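Local coordinates for protein Nrps/pks (Streptomyces albus, PDB 4OPE) that probably acts as a ketosynthase domain, condensing acyl units by decarboxylative Claisen chemistry in the AT-less polyketide synthase that makes oxazolomycin, at residues Cys451-Arg456 against His462-Arg467; Pro542-Ala547 against Ala552-Pro557. All blocks are in the same frame, centred on the assembly; numbering follows the deposited sequence.

Contact 1 of 2, residues Cys451-Arg456 against His462-Arg467; sequences CALSAR and HEHTAR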
loop_
_atom_site.group_PDB
_atom_site.type_symbol
_atom_site.label_atom_id
_atom_site.label_comp_id
_atom_site.label_asym_id
_atom_site.label_seq_id
_atom_site.Cartn_x
_atom_site.Cartn_y
_atom_site.Cartn_z
ATOM N N CYS A 451 25.293 33.774 6.667
ATOM C CA CYS A 451 25.219 32.358 6.469
ATOM C C CYS A 451 24.994 31.738 7.814
ATOM O O CYS A 451 25.849 31.792 8.685
ATOM C CB CYS A 451 26.525 31.812 5.923
ATOM S SG CYS A 451 26.757 30.012 6.106
ATOM N N ALA A 452 23.863 31.096 7.986
ATOM C CA ALA A 452 23.535 30.589 9.299
ATOM C C ALA A 452 23.385 29.051 9.243
ATOM O O ALA A 452 22.566 28.536 8.497
ATOM C CB ALA A 452 22.262 31.273 9.764
ATOM N N LEU A 453 24.191 28.345 10.021
ATOM C CA LEU A 453 24.227 26.888 10.014
ATOM C C LEU A 453 23.921 26.402 11.399
ATOM O O LEU A 453 24.251 27.082 12.370
ATOM C CB LEU A 453 25.607 26.370 9.678
ATOM C CG LEU A 453 26.207 26.711 8.324
ATOM C CD1 LEU A 453 27.555 26.017 8.152
ATOM C CD2 LEU A 453 25.305 26.224 7.230
ATOM N N SER A 454 23.300 25.223 11.499
ATOM C CA SER A 454 23.143 24.576 12.779
ATOM C C SER A 454 23.185 23.095 12.627
ATOM O O SER A 454 23.004 22.562 11.541
ATOM C CB SER A 454 21.839 24.985 13.488
ATOM O OG SER A 454 20.673 24.654 12.753
ATOM N N ALA A 455 23.410 22.427 13.739
ATOM C CA ALA A 455 23.428 21.015 13.755
ATOM C C ALA A 455 23.080 20.556 15.168
ATOM O O ALA A 455 23.057 21.346 16.111
ATOM C CB ALA A 455 24.791 20.507 13.321
ATOM N N ARG A 456 22.802 19.267 15.303
ATOM C CA ARG A 456 22.400 18.721 16.581
ATOM C C ARG A 456 23.537 18.648 17.584
ATOM O O ARG A 456 23.276 18.661 18.776
ATOM C CB ARG A 456 21.837 17.340 16.393
ATOM C CG ARG A 456 20.950 16.905 17.519
ATOM C CD ARG A 456 20.430 15.537 17.190
ATOM N NE ARG A 456 19.859 14.910 18.363
ATOM C CZ ARG A 456 20.511 14.128 19.206
ATOM N NH1 ARG A 456 21.792 13.829 19.022
ATOM N NH2 ARG A 456 19.840 13.628 20.231
ATOM N N HIS A 462 30.421 20.469 12.493
ATOM C CA HIS A 462 31.696 20.392 11.861
ATOM C C HIS A 462 31.602 19.793 10.461
ATOM O O HIS A 462 32.111 20.398 9.515
ATOM C CB HIS A 462 32.692 19.582 12.719
ATOM C CG HIS A 462 34.036 19.525 12.098
ATOM N ND1 HIS A 462 35.026 20.434 12.401
ATOM C CD2 HIS A 462 34.512 18.767 11.091
ATOM C CE1 HIS A 462 36.074 20.208 11.631
ATOM N NE2 HIS A 462 35.784 19.207 10.824
ATOM N N GLU A 463 30.994 18.617 10.333
ATOM C CA GLU A 463 30.839 17.971 9.022
ATOM C C GLU A 463 30.086 18.896 8.087
ATOM O O GLU A 463 30.520 19.171 6.968
ATOM C CB GLU A 463 30.063 16.668 9.113
ATOM C CG GLU A 463 30.843 15.399 8.827
ATOM C CD GLU A 463 29.960 14.281 8.266
ATOM O OE1 GLU A 463 28.942 13.907 8.903
ATOM O OE2 GLU A 463 30.287 13.764 7.175
ATOM N N HIS A 464 28.980 19.419 8.587
ATOM C CA HIS A 464 28.113 20.325 7.828
ATOM C C HIS A 464 28.858 21.543 7.256
ATOM O O HIS A 464 28.762 21.855 6.057
ATOM C CB HIS A 464 26.959 20.717 8.744
ATOM C CG HIS A 464 25.893 21.505 8.090
ATOM N ND1 HIS A 464 25.502 21.289 6.792
ATOM C CD2 HIS A 464 25.120 22.517 8.569
ATOM C CE1 HIS A 464 24.533 22.141 6.496
ATOM N NE2 HIS A 464 24.285 22.899 7.558
ATOM N N THR A 465 29.642 22.190 8.110
ATOM C CA THR A 465 30.481 23.319 7.710
ATOM C C THR A 465 31.428 22.916 6.608
ATOM O O THR A 465 31.536 23.593 5.587
ATOM C CB THR A 465 31.279 23.877 8.901
ATOM O OG1 THR A 465 30.372 24.424 9.878
ATOM C CG2 THR A 465 32.213 24.997 8.479
ATOM N N ALA A 466 32.096 21.796 6.790
ATOM C CA ALA A 466 33.002 21.250 5.751
ATOM C C ALA A 466 32.297 20.950 4.414
ATOM O O ALA A 466 32.819 21.264 3.331
ATOM C CB ALA A 466 33.692 19.977 6.271
ATOM N N ARG A 467 31.129 20.317 4.479
ATOM C CA ARG A 467 30.420 19.954 3.262
ATOM C C ARG A 467 29.986 21.196 2.526
ATOM O O ARG A 467 30.027 21.245 1.307
ATOM C CB ARG A 467 29.216 19.114 3.606
ATOM C CG ARG A 467 29.549 17.690 3.986
ATOM C CD ARG A 467 28.493 17.041 4.867
ATOM N NE ARG A 467 27.144 17.145 4.316
ATOM C CZ ARG A 467 26.658 16.376 3.323
ATOM N NH1 ARG A 467 25.398 16.569 2.911
ATOM N NH2 ARG A 467 27.400 15.416 2.751
HETATM O O HOH W 1 22.195 24.342 8.853
#
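Leu453 makes the main apolar contact, and its two methyl groups go to different residues of helix 458-473. CD2 lies 3.5 Å from NE2 of His464, approaching the imidazole obliquely. CB of Leu453 adds a second touch on the same ring, 4.0 Å from CD2 of His464. The other branch, CD1, sits 3.7 Å from OG1 of Thr465, the two side chains meeting at about a right angle. The Thr465 hydroxyl is also hydrogen-bonded to the carbonyl of Leu461, one turn back in the helix. The leucine thus packs against a hydroxyl with a polar partner of its own.

The polar part runs through one water. With CG anti to its backbone N (chi1 -173°), His464 extends its ring from the helix to the strand edge. Its NE2 is 2.9 Å from the water, which accepts a hydrogen bond from Ser454 N at 3.0 Å. A buried backbone N-H is satisfied in this way. The carbonyl O of Ser454 lies 3.6 Å from His464 CD2, also oblique to the ring.

Other parts of the fold hold the strand in place. The carbonyl of Leu453 is bonded to Trp548 NE1, and the Ser454 hydroxyl to Met494 N. Backbone bonds join Leu453 to Leu498 in the neighbouring strand 496-502.

The axes of 451-455 and 462-467 come within 8.4 Å, and their N-to-C directions differ by 142°. This is a beta-alpha unit: edge strand 449-455 leads through a short connection into helix 458-473, which packs back on the sheet. It belongs to a small alpha/beta subdomain, consistent with the flanking subdomain of polyketide synthase ketosynthases.

Contact 2 of 2, residues Pro542-Ala547 against Ala552-Pro557; sequences PELAEA and APVAAP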
loop_
_atom_site.group_PDB
_atom_site.type_symbol
_atom_site.label_atom_id
_atom_site.label_comp_id
_atom_site.label_asym_id
_atom_site.label_seq_id
_atom_site.Cartn_x
_atom_site.Cartn_y
_atom_site.Cartn_z
ATOM N N PRO A 542 25.411 41.493 10.503
ATOM C CA PRO A 542 26.078 41.284 11.808
ATOM C C PRO A 542 25.080 41.103 12.948
ATOM O O PRO A 542 25.281 40.280 13.856
ATOM C CB PRO A 542 26.859 42.574 12.032
ATOM C CG PRO A 542 26.910 43.262 10.716
ATOM C CD PRO A 542 25.761 42.780 9.885
ATOM N N GLU A 543 24.007 41.878 12.897
ATOM C CA GLU A 543 22.942 41.770 13.895
ATOM C C GLU A 543 22.245 40.449 13.814
ATOM O O GLU A 543 21.944 39.857 14.832
ATOM C CB GLU A 543 21.913 42.907 13.734
ATOM C CG GLU A 543 22.454 44.263 14.117
ATOM C CD GLU A 543 21.427 45.361 13.937
ATOM O OE1 GLU A 543 21.217 45.787 12.768
ATOM O OE2 GLU A 543 20.877 45.836 14.987
ATOM N N LEU A 544 21.997 40.011 12.592
ATOM C CA LEU A 544 21.386 38.710 12.305
ATOM C C LEU A 544 22.282 37.577 12.709
ATOM O O LEU A 544 21.854 36.657 13.406
ATOM C CB LEU A 544 21.036 38.584 10.821
ATOM C CG LEU A 544 20.011 39.641 10.327
ATOM C CD1 LEU A 544 19.629 39.428 8.871
ATOM C CD2 LEU A 544 18.775 39.641 11.195
ATOM N N ALA A 545 23.529 37.666 12.293
ATOM C CA ALA A 545 24.541 36.736 12.727
ATOM C C ALA A 545 24.583 36.592 14.227
ATOM O O ALA A 545 24.580 35.508 14.742
ATOM C CB ALA A 545 25.891 37.187 12.217
ATOM N N GLU A 546 24.634 37.682 14.955
ATOM C CA GLU A 546 24.769 37.571 16.424
ATOM C C GLU A 546 23.540 36.915 17.087
ATOM O O GLU A 546 23.646 36.208 18.081
ATOM C CB GLU A 546 25.083 38.948 17.040
ATOM C CG GLU A 546 26.526 39.440 16.778
ATOM C CD GLU A 546 26.797 40.882 17.279
ATOM O OE1 GLU A 546 25.891 41.746 17.163
ATOM O OE2 GLU A 546 27.914 41.167 17.795
ATOM N N ALA A 547 22.368 37.154 16.528
ATOM C CA ALA A 547 21.142 36.626 17.079
ATOM C C ALA A 547 21.047 35.133 16.861
ATOM O O ALA A 547 20.667 34.416 17.743
ATOM C CB ALA A 547 19.954 37.336 16.442
ATOM N N ALA A 552 18.482 32.538 18.391
ATOM C CA ALA A 552 17.280 33.187 17.889
ATOM C C ALA A 552 17.047 32.851 16.436
ATOM O O ALA A 552 17.992 32.791 15.658
ATOM C CB ALA A 552 17.391 34.703 18.034
ATOM N N PRO A 553 15.784 32.669 16.047
ATOM C CA PRO A 553 15.563 32.351 14.639
ATOM C C PRO A 553 15.714 33.594 13.826
ATOM O O PRO A 553 15.382 34.624 14.293
ATOM C CB PRO A 553 14.091 31.911 14.582
ATOM C CG PRO A 553 13.441 32.494 15.815
ATOM C CD PRO A 553 14.536 32.713 16.838
ATOM N N VAL A 554 16.157 33.457 12.590
ATOM C CA VAL A 554 16.163 34.528 11.639
ATOM C C VAL A 554 15.306 34.117 10.425
ATOM O O VAL A 554 15.432 33.023 9.904
ATOM C CB VAL A 554 17.618 34.789 11.224
ATOM C CG1 VAL A 554 17.663 35.658 9.971
ATOM C CG2 VAL A 554 18.406 35.390 12.391
ATOM N N ALA A 555 14.426 34.997 9.978
ATOM C CA ALA A 555 13.552 34.703 8.851
ATOM C C ALA A 555 14.313 34.843 7.563
ATOM O O ALA A 555 15.141 35.771 7.415
ATOM C CB ALA A 555 12.378 35.665 8.832
ATOM N N ALA A 556 14.031 33.938 6.629
ATOM C CA ALA A 556 14.487 34.090 5.232
ATOM C C ALA A 556 13.610 35.146 4.541
ATOM O O ALA A 556 12.381 35.198 4.760
ATOM C CB ALA A 556 14.420 32.763 4.469
ATOM N N PRO A 557 14.243 36.007 3.733
ATOM C CA PRO A 557 13.486 37.031 3.004
ATOM C C PRO A 557 12.449 36.461 2.029
ATOM O O PRO A 557 12.710 35.497 1.331
ATOM C CB PRO A 557 14.577 37.818 2.258
ATOM C CG PRO A 557 15.810 37.624 3.074
ATOM C CD PRO A 557 15.700 36.254 3.692
#
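Ala547 and Ala552 turn their methyl groups toward each other across the end of helix 541-550. Their CB atoms are 4.0 Å apart. A backbone bond ties the same two residues: Ala552 N donates to Ala547 O at 3.0 Å. The bond is moderately straight, with an N-H...O angle of 157°, and the donor is tilted 34° from the carbonyl plane. The departing chain is therefore held to the last turns of the helix by main chain and side chain together.

Val554 makes the second approach, two residues further on. It points at the helix, and both its methyls meet Leu544, one at the side chain and one at the main chain. CG1, anti to the backbone N (chi1 166°), faces the end of Leu544, 4.3 Å from CD2. CG2 lies over the helix backbone instead, 3.8 Å from the carbonyl O of Leu544.

Leu544 and Ala547 also touch Ala536, in the loop leading into the helix. On another side of the helix, Ala545 packs on Ala499 and Val501 of strand 496-502. Further along the loop, the carbonyl of Ala555 is bonded to Arg539.

A bond from residue i+5 back to residue i, paired with an apolar contact between the same residues, closes the C-terminal end of the helix. The chain that leaves it then turns back along the helix, with Val554 laid against Leu544.

How the contacts relate
Both contacts belong to one alpha/beta subdomain, away from the centre of the chain: about 23 Å for contact 1 and about 32 Å for contact 2, measured to their centres. Neither meets another subunit. Contact 1 joins a strand to a covering helix, and all its touching residues are buried. Contact 2 closes a helix end against a loop; it too is largely buried, though Val554 is partly exposed. In the first, a water links Ser454 N to the histidine; in the second, a direct backbone bond joins the segments. They hold different elements but meet round one sheet: Ala452 and Ser454 of contact 1 touch Trp548 of helix 541-550, the helix of contact 2.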